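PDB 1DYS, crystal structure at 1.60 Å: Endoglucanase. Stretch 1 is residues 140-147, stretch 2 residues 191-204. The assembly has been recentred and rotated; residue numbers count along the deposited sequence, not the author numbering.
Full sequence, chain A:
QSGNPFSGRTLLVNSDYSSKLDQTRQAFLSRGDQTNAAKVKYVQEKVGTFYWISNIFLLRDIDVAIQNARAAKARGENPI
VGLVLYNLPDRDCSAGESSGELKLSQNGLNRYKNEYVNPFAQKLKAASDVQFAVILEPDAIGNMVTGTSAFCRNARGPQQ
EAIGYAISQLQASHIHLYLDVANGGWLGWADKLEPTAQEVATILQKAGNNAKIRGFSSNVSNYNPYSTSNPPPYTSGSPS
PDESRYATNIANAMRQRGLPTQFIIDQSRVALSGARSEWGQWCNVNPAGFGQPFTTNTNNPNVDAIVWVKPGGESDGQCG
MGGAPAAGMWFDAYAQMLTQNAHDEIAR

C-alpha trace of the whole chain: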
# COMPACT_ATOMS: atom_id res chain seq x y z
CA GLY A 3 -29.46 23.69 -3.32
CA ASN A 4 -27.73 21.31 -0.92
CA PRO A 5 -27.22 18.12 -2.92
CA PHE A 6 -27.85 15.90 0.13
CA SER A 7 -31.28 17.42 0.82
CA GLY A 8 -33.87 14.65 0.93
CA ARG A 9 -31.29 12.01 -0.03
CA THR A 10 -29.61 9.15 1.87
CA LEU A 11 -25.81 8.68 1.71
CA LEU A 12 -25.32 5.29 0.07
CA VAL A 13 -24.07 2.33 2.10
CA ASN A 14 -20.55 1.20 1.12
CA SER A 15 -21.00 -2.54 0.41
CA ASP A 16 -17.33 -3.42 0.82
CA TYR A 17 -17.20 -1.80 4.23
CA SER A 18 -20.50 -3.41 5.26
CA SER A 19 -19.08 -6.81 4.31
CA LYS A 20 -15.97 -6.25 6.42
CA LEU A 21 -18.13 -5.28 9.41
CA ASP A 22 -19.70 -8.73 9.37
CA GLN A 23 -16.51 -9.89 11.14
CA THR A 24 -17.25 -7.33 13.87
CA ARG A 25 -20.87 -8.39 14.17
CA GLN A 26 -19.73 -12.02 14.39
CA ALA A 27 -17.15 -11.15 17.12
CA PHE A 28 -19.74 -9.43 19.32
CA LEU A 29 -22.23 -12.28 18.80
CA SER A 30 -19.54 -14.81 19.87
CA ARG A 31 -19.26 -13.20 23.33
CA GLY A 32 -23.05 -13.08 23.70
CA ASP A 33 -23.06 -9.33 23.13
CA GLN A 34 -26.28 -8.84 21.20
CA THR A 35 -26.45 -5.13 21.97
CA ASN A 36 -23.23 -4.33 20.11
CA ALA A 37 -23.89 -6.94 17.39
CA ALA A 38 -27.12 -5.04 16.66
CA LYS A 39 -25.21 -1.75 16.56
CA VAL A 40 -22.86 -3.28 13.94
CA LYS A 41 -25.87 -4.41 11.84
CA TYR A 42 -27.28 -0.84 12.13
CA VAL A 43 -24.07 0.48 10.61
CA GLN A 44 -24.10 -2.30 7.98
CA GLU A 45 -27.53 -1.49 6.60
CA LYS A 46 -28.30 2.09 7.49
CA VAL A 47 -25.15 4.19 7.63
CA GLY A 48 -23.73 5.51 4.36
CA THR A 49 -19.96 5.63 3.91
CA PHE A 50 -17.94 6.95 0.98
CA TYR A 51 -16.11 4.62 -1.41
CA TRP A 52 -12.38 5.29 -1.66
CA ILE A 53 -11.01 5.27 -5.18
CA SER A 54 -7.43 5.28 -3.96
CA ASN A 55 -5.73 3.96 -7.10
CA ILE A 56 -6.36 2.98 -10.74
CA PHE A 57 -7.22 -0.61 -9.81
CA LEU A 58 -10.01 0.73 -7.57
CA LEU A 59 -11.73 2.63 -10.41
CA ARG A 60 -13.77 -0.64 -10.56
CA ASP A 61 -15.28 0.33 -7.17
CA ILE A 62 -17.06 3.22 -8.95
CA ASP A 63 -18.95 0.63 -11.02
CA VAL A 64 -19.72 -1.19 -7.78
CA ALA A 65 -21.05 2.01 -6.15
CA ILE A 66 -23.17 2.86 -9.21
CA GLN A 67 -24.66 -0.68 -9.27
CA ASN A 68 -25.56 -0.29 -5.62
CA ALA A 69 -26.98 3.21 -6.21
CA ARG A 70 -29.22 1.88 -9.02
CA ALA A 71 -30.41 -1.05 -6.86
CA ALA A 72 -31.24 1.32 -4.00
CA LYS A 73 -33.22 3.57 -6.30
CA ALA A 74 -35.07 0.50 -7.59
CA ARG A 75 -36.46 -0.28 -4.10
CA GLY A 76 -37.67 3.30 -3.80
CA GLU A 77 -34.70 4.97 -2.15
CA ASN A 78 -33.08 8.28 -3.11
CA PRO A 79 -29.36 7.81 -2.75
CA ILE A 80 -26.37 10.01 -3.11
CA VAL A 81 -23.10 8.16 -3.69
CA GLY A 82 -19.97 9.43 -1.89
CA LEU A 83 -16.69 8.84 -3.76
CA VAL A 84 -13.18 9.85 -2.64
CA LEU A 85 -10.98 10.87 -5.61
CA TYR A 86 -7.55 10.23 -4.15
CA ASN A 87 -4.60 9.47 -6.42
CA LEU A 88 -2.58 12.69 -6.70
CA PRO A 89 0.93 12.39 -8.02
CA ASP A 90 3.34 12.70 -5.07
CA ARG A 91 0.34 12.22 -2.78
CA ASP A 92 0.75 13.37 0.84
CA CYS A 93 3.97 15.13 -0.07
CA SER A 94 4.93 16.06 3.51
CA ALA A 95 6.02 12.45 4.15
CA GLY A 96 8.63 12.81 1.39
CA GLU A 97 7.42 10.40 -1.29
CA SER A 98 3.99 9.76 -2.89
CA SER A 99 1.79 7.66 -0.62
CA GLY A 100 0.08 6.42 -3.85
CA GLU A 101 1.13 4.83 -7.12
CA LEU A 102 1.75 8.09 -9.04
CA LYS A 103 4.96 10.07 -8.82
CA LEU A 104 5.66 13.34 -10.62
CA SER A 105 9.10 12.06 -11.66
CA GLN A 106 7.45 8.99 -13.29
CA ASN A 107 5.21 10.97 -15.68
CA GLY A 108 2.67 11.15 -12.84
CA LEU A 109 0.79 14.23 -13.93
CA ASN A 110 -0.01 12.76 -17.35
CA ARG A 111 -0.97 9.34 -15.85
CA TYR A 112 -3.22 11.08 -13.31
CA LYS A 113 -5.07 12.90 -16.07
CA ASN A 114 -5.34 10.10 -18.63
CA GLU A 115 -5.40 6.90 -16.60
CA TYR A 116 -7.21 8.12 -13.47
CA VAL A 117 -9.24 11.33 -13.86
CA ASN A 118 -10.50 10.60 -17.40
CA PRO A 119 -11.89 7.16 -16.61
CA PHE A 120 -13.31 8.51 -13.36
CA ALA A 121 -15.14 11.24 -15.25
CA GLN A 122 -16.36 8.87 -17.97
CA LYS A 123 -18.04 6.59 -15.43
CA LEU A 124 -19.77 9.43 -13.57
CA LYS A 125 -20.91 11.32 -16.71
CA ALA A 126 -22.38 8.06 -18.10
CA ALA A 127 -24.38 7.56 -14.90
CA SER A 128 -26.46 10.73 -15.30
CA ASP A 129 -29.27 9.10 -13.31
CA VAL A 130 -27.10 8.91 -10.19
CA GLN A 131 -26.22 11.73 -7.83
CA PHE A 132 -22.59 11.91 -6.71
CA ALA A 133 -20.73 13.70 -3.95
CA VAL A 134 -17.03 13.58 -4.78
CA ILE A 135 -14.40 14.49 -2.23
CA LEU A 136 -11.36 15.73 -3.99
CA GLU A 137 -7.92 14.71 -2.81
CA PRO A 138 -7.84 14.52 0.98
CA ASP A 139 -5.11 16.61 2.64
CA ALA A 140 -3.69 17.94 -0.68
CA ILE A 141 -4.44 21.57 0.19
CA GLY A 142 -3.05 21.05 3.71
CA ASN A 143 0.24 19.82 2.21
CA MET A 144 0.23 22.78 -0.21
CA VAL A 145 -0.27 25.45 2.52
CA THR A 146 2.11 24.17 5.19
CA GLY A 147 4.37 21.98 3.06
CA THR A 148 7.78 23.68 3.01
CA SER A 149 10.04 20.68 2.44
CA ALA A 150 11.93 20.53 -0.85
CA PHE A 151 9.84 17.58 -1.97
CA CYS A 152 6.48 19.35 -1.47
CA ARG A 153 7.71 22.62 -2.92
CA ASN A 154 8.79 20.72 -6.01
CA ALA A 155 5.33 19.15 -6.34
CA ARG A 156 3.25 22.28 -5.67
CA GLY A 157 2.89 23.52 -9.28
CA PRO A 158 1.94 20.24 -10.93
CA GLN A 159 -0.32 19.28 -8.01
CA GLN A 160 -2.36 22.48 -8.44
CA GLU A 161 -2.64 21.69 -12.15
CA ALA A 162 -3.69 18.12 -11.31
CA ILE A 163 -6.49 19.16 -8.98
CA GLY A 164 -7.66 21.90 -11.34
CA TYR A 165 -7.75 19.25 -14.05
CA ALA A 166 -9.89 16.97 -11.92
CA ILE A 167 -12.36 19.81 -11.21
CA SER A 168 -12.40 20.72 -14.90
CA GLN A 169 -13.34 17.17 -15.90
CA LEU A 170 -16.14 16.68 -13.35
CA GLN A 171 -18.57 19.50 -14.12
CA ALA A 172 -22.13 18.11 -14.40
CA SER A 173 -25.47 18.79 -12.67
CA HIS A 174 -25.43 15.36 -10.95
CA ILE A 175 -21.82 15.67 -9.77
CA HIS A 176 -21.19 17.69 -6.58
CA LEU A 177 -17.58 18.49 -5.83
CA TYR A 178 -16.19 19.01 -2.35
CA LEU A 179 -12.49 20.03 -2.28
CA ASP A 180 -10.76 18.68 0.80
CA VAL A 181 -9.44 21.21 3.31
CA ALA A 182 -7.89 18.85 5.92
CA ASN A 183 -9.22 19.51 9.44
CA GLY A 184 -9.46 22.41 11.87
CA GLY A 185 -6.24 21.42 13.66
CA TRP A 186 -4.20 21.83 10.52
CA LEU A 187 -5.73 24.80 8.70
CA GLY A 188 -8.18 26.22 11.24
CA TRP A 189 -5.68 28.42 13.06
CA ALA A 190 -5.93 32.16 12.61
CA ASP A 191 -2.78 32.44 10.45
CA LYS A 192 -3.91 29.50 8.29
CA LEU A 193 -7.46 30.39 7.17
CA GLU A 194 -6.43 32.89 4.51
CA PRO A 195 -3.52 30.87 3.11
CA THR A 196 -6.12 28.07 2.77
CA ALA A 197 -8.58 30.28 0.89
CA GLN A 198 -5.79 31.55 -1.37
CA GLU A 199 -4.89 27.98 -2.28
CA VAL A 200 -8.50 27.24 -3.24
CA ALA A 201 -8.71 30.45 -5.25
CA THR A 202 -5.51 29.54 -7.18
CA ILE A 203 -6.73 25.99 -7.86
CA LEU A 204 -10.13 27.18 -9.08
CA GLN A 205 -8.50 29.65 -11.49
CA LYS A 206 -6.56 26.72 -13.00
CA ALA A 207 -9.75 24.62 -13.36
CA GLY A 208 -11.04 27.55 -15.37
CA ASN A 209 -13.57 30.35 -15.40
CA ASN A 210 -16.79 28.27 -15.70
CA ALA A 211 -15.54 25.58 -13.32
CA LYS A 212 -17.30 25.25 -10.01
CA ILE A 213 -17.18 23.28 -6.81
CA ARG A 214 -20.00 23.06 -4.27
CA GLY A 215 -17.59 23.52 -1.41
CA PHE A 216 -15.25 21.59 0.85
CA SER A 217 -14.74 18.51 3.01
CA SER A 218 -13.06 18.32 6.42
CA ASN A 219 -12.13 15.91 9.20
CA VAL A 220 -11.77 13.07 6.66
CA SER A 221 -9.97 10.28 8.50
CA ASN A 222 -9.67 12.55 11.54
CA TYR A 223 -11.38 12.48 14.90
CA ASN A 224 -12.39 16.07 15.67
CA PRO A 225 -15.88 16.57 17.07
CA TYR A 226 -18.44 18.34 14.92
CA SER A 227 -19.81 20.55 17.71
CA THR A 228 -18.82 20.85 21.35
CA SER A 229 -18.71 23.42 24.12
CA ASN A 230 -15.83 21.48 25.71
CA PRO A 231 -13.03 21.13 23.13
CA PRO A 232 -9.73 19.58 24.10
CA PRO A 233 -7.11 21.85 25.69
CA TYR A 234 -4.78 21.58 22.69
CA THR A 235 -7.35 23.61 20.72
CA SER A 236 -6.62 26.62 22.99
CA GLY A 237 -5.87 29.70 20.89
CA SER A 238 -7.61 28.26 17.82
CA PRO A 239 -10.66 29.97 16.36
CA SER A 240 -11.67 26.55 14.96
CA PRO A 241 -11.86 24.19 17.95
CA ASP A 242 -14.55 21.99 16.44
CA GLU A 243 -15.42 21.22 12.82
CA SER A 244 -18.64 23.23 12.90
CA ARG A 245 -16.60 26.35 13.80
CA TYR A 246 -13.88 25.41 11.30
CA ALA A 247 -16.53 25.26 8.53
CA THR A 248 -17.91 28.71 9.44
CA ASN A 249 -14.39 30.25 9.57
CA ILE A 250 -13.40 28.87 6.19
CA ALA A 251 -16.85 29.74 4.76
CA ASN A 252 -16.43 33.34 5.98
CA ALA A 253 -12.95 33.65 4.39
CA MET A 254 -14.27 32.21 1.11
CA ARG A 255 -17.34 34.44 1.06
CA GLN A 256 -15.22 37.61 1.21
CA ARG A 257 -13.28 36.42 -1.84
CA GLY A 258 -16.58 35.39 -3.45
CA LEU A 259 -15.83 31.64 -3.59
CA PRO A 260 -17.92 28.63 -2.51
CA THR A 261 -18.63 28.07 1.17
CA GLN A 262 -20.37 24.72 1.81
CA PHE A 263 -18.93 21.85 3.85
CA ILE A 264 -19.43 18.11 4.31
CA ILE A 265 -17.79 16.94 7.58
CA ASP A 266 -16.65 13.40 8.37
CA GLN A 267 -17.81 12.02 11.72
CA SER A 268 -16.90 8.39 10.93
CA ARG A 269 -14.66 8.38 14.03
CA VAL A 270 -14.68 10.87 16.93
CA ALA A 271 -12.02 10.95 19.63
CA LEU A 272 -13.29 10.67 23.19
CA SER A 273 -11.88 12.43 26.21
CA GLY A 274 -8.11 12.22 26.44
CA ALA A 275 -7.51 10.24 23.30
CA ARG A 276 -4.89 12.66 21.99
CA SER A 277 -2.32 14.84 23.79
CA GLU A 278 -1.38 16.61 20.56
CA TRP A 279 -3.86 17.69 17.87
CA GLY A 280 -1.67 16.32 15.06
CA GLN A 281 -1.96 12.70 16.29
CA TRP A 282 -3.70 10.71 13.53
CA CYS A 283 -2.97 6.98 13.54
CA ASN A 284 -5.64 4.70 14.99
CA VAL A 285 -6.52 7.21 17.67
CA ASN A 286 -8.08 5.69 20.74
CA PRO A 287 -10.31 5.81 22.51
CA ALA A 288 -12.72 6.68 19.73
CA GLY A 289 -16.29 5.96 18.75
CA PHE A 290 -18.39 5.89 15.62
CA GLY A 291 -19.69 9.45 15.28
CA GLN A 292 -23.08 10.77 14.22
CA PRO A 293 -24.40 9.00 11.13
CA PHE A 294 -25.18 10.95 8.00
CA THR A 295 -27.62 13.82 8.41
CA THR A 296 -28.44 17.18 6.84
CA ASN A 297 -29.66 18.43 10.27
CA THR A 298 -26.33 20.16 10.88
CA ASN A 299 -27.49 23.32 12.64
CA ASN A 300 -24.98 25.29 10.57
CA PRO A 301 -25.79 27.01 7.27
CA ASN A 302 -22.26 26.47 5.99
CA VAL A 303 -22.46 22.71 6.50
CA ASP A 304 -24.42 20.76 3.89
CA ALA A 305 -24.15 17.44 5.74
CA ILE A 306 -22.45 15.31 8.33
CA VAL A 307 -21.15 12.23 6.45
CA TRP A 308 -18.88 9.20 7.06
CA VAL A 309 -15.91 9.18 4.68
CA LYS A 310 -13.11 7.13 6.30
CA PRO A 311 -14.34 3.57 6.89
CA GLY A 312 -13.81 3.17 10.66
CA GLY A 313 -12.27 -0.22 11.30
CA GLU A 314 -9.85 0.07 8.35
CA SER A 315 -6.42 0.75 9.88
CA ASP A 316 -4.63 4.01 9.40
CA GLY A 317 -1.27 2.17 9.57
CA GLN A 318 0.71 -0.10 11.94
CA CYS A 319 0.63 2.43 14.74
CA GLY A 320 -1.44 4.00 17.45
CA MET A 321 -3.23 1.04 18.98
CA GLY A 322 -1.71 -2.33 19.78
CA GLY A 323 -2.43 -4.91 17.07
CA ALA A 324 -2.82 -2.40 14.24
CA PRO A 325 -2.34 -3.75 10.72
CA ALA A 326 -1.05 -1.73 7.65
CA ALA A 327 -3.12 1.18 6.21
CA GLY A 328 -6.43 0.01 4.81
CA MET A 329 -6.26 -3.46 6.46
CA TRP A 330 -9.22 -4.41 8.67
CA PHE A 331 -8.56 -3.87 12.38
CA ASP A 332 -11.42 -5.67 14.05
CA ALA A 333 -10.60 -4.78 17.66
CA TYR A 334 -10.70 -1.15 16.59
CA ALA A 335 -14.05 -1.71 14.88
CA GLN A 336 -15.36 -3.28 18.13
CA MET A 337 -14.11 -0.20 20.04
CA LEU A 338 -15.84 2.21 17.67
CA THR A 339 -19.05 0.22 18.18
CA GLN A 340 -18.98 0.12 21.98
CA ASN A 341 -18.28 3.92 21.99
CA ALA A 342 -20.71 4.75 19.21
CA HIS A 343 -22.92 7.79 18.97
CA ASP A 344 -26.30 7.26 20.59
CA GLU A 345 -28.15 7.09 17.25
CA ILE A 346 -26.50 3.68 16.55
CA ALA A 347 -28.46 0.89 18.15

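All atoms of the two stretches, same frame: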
# COMPACT_ATOMS: atom_id res chain seq x y z
N ALA A 140 -4.61 17.33 0.30
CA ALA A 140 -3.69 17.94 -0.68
C ALA A 140 -3.50 19.42 -0.35
O ALA A 140 -2.38 19.87 -0.36
CB ALA A 140 -4.21 17.77 -2.11
N ILE A 141 -4.61 20.13 -0.15
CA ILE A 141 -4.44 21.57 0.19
C ILE A 141 -3.68 21.80 1.46
O ILE A 141 -2.85 22.73 1.57
CB ILE A 141 -5.83 22.20 0.17
CG1 ILE A 141 -6.29 22.24 -1.30
CG2 ILE A 141 -5.82 23.62 0.74
CD1 ILE A 141 -7.71 22.72 -1.43
N GLY A 142 -3.83 20.95 2.48
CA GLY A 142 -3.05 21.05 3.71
C GLY A 142 -1.56 21.00 3.37
O GLY A 142 -0.79 21.85 3.80
N ASN A 143 -1.16 20.00 2.60
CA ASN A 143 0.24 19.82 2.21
C ASN A 143 0.73 20.99 1.37
O ASN A 143 1.92 21.34 1.45
CB ASN A 143 0.33 18.47 1.50
CG ASN A 143 0.44 17.25 2.39
OD1 ASN A 143 1.52 17.00 2.91
ND2 ASN A 143 -0.66 16.53 2.52
N MET A 144 -0.13 21.62 0.58
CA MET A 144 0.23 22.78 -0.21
C MET A 144 0.43 24.04 0.64
O MET A 144 1.42 24.76 0.39
CB MET A 144 -0.84 23.11 -1.24
CG MET A 144 -0.54 22.75 -2.67
SD MET A 144 -2.11 22.60 -3.54
CE MET A 144 -2.35 20.83 -3.50
N VAL A 145 -0.40 24.29 1.63
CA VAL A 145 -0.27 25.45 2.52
C VAL A 145 0.88 25.39 3.50
O VAL A 145 1.52 26.41 3.82
CB VAL A 145 -1.56 25.63 3.38
CG1 VAL A 145 -1.36 26.57 4.56
CG2 VAL A 145 -2.72 26.11 2.53
N THR A 146 1.09 24.26 4.15
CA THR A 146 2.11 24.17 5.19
C THR A 146 3.31 23.36 4.76
O THR A 146 4.27 23.21 5.51
CB THR A 146 1.45 23.58 6.45
OG1 THR A 146 0.97 22.27 6.11
CG2 THR A 146 0.27 24.43 6.91
N GLY A 147 3.30 22.83 3.54
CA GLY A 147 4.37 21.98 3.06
C GLY A 147 5.59 22.76 2.59
O GLY A 147 5.60 23.14 1.42
N ASP A 191 -3.74 32.21 11.53
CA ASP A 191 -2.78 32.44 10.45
C ASP A 191 -2.86 31.43 9.31
O ASP A 191 -2.04 31.58 8.40
CB ASP A 191 -1.36 32.46 11.01
CG ASP A 191 -0.76 31.11 11.32
OD1 ASP A 191 -1.47 30.10 11.51
OD2 ASP A 191 0.50 31.04 11.37
N LYS A 192 -3.77 30.45 9.35
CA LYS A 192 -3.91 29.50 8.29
C LYS A 192 -5.18 29.60 7.46
O LYS A 192 -5.17 29.08 6.35
CB LYS A 192 -3.95 28.05 8.81
CG LYS A 192 -2.64 27.60 9.44
CD LYS A 192 -1.59 27.42 8.35
CE LYS A 192 -0.34 28.20 8.70
NZ LYS A 192 0.13 27.85 10.07
N LEU A 193 -6.22 30.28 7.93
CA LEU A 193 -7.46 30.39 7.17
C LEU A 193 -7.35 31.09 5.83
O LEU A 193 -7.99 30.70 4.83
CB LEU A 193 -8.52 31.10 8.02
CG LEU A 193 -8.86 30.54 9.39
CD1 LEU A 193 -9.49 31.65 10.25
CD2 LEU A 193 -9.79 29.35 9.30
N GLU A 194 -6.57 32.19 5.80
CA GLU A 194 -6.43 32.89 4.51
C GLU A 194 -5.54 32.17 3.53
O GLU A 194 -5.89 31.96 2.38
CB GLU A 194 -6.07 34.37 4.66
CG GLU A 194 -7.24 35.16 5.22
CD GLU A 194 -8.43 35.26 4.29
OE1 GLU A 194 -8.33 34.92 3.08
OE2 GLU A 194 -9.49 35.70 4.80
N PRO A 195 -4.40 31.65 3.96
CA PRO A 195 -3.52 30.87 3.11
C PRO A 195 -4.32 29.70 2.54
O PRO A 195 -4.12 29.37 1.38
CB PRO A 195 -2.35 30.38 3.99
CG PRO A 195 -2.35 31.47 5.03
CD PRO A 195 -3.80 31.89 5.27
N THR A 196 -5.26 29.13 3.30
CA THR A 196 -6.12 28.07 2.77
C THR A 196 -7.06 28.56 1.69
O THR A 196 -7.23 27.99 0.61
CB THR A 196 -6.94 27.42 3.91
OG1 THR A 196 -5.96 26.92 4.83
CG2 THR A 196 -7.78 26.27 3.39
N ALA A 197 -7.71 29.73 1.91
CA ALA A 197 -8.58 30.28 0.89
C ALA A 197 -7.85 30.68 -0.38
O ALA A 197 -8.41 30.57 -1.47
CB ALA A 197 -9.34 31.50 1.45
N GLN A 198 -6.61 31.15 -0.24
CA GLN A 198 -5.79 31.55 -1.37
C GLN A 198 -5.48 30.34 -2.24
O GLN A 198 -5.51 30.39 -3.47
CB GLN A 198 -4.49 32.23 -0.88
CG GLN A 198 -3.61 32.69 -2.06
CD GLN A 198 -4.43 33.72 -2.85
OE1 GLN A 198 -4.80 34.73 -2.24
NE2 GLN A 198 -4.74 33.48 -4.11
N GLU A 199 -5.16 29.23 -1.56
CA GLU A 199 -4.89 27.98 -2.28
C GLU A 199 -6.08 27.54 -3.10
O GLU A 199 -5.94 27.14 -4.26
CB GLU A 199 -4.45 26.90 -1.31
CG GLU A 199 -3.40 25.94 -1.82
CD GLU A 199 -2.35 26.52 -2.74
OE1 GLU A 199 -1.86 27.64 -2.56
OE2 GLU A 199 -2.00 25.77 -3.69
N VAL A 200 -7.29 27.56 -2.52
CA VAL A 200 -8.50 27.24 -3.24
C VAL A 200 -8.72 28.21 -4.40
O VAL A 200 -9.09 27.79 -5.48
CB VAL A 200 -9.68 27.24 -2.25
CG1 VAL A 200 -11.01 27.11 -2.95
CG2 VAL A 200 -9.49 26.14 -1.20
N ALA A 201 -8.49 29.52 -4.14
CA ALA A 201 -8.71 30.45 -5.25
C ALA A 201 -7.75 30.11 -6.41
O ALA A 201 -8.19 30.13 -7.56
CB ALA A 201 -8.60 31.91 -4.87
N THR A 202 -6.48 29.88 -6.14
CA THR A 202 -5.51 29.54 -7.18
C THR A 202 -5.89 28.28 -7.92
O THR A 202 -5.79 28.25 -9.15
CB THR A 202 -4.12 29.38 -6.55
OG1 THR A 202 -3.74 30.64 -5.99
CG2 THR A 202 -3.08 28.91 -7.56
N ILE A 203 -6.29 27.22 -7.21
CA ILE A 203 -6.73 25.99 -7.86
C ILE A 203 -7.95 26.18 -8.73
O ILE A 203 -8.03 25.57 -9.81
CB ILE A 203 -7.03 24.88 -6.81
CG1 ILE A 203 -5.66 24.40 -6.32
CG2 ILE A 203 -7.88 23.75 -7.34
CD1 ILE A 203 -5.72 23.70 -4.99
N LEU A 204 -8.93 26.95 -8.29
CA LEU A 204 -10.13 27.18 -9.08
C LEU A 204 -9.82 27.97 -10.35
O LEU A 204 -10.39 27.69 -11.43
CB LEU A 204 -11.19 27.89 -8.23
CG LEU A 204 -11.87 26.95 -7.22
CD1 LEU A 204 -12.86 27.70 -6.35
CD2 LEU A 204 -12.60 25.84 -7.96

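How do the two backbones meet? A short helix from Ala140 crosses the longer helix 191-204 at 114°, their axes 9.6 Å apart at closest approach. No hydrogen bond links them, so side-chain packing makes the contact. The long helix kinks at Pro195, whose nitrogen carries no hydrogen to bond the preceding turn.

What do Ile141 and Val145 do? One turn apart, both point toward the long helix as knobs. Ile141, with chi1 m and chi2 t, extends CD1 to 3.9 Å from Val200 CG2, while its CG1 lies 4.0 Å from Ile203 CD1. Val145, in the t rotamer, spreads its methyls over the kink: CG1 is 4.0 Å from Pro195 CB, and CG2 is 3.7 Å from Pro195 O.

Where does Met144 place its sulfur? With chi1 at -105°, outside the usual wells, Met144 SD lies 4.0 Å from Ile203 CD1 and 3.2 Å from Glu199 OE2. Glu199 is also off-well at chi1 -144°; its carboxylate oxygens are hydrogen-bonded elsewhere in the structure.

How are the polar side chains accommodated? Thr196, at m, turns OG1 back to Lys192 O (2.8 Å); Thr146, at p, similarly bonds Gly142 O through OG1 (2.9 Å). Thr146 CG2 packs 3.8 Å from Lys192 CD, while Lys192 NZ forms a salt bridge with Asp191 OD1 (3.1 Å).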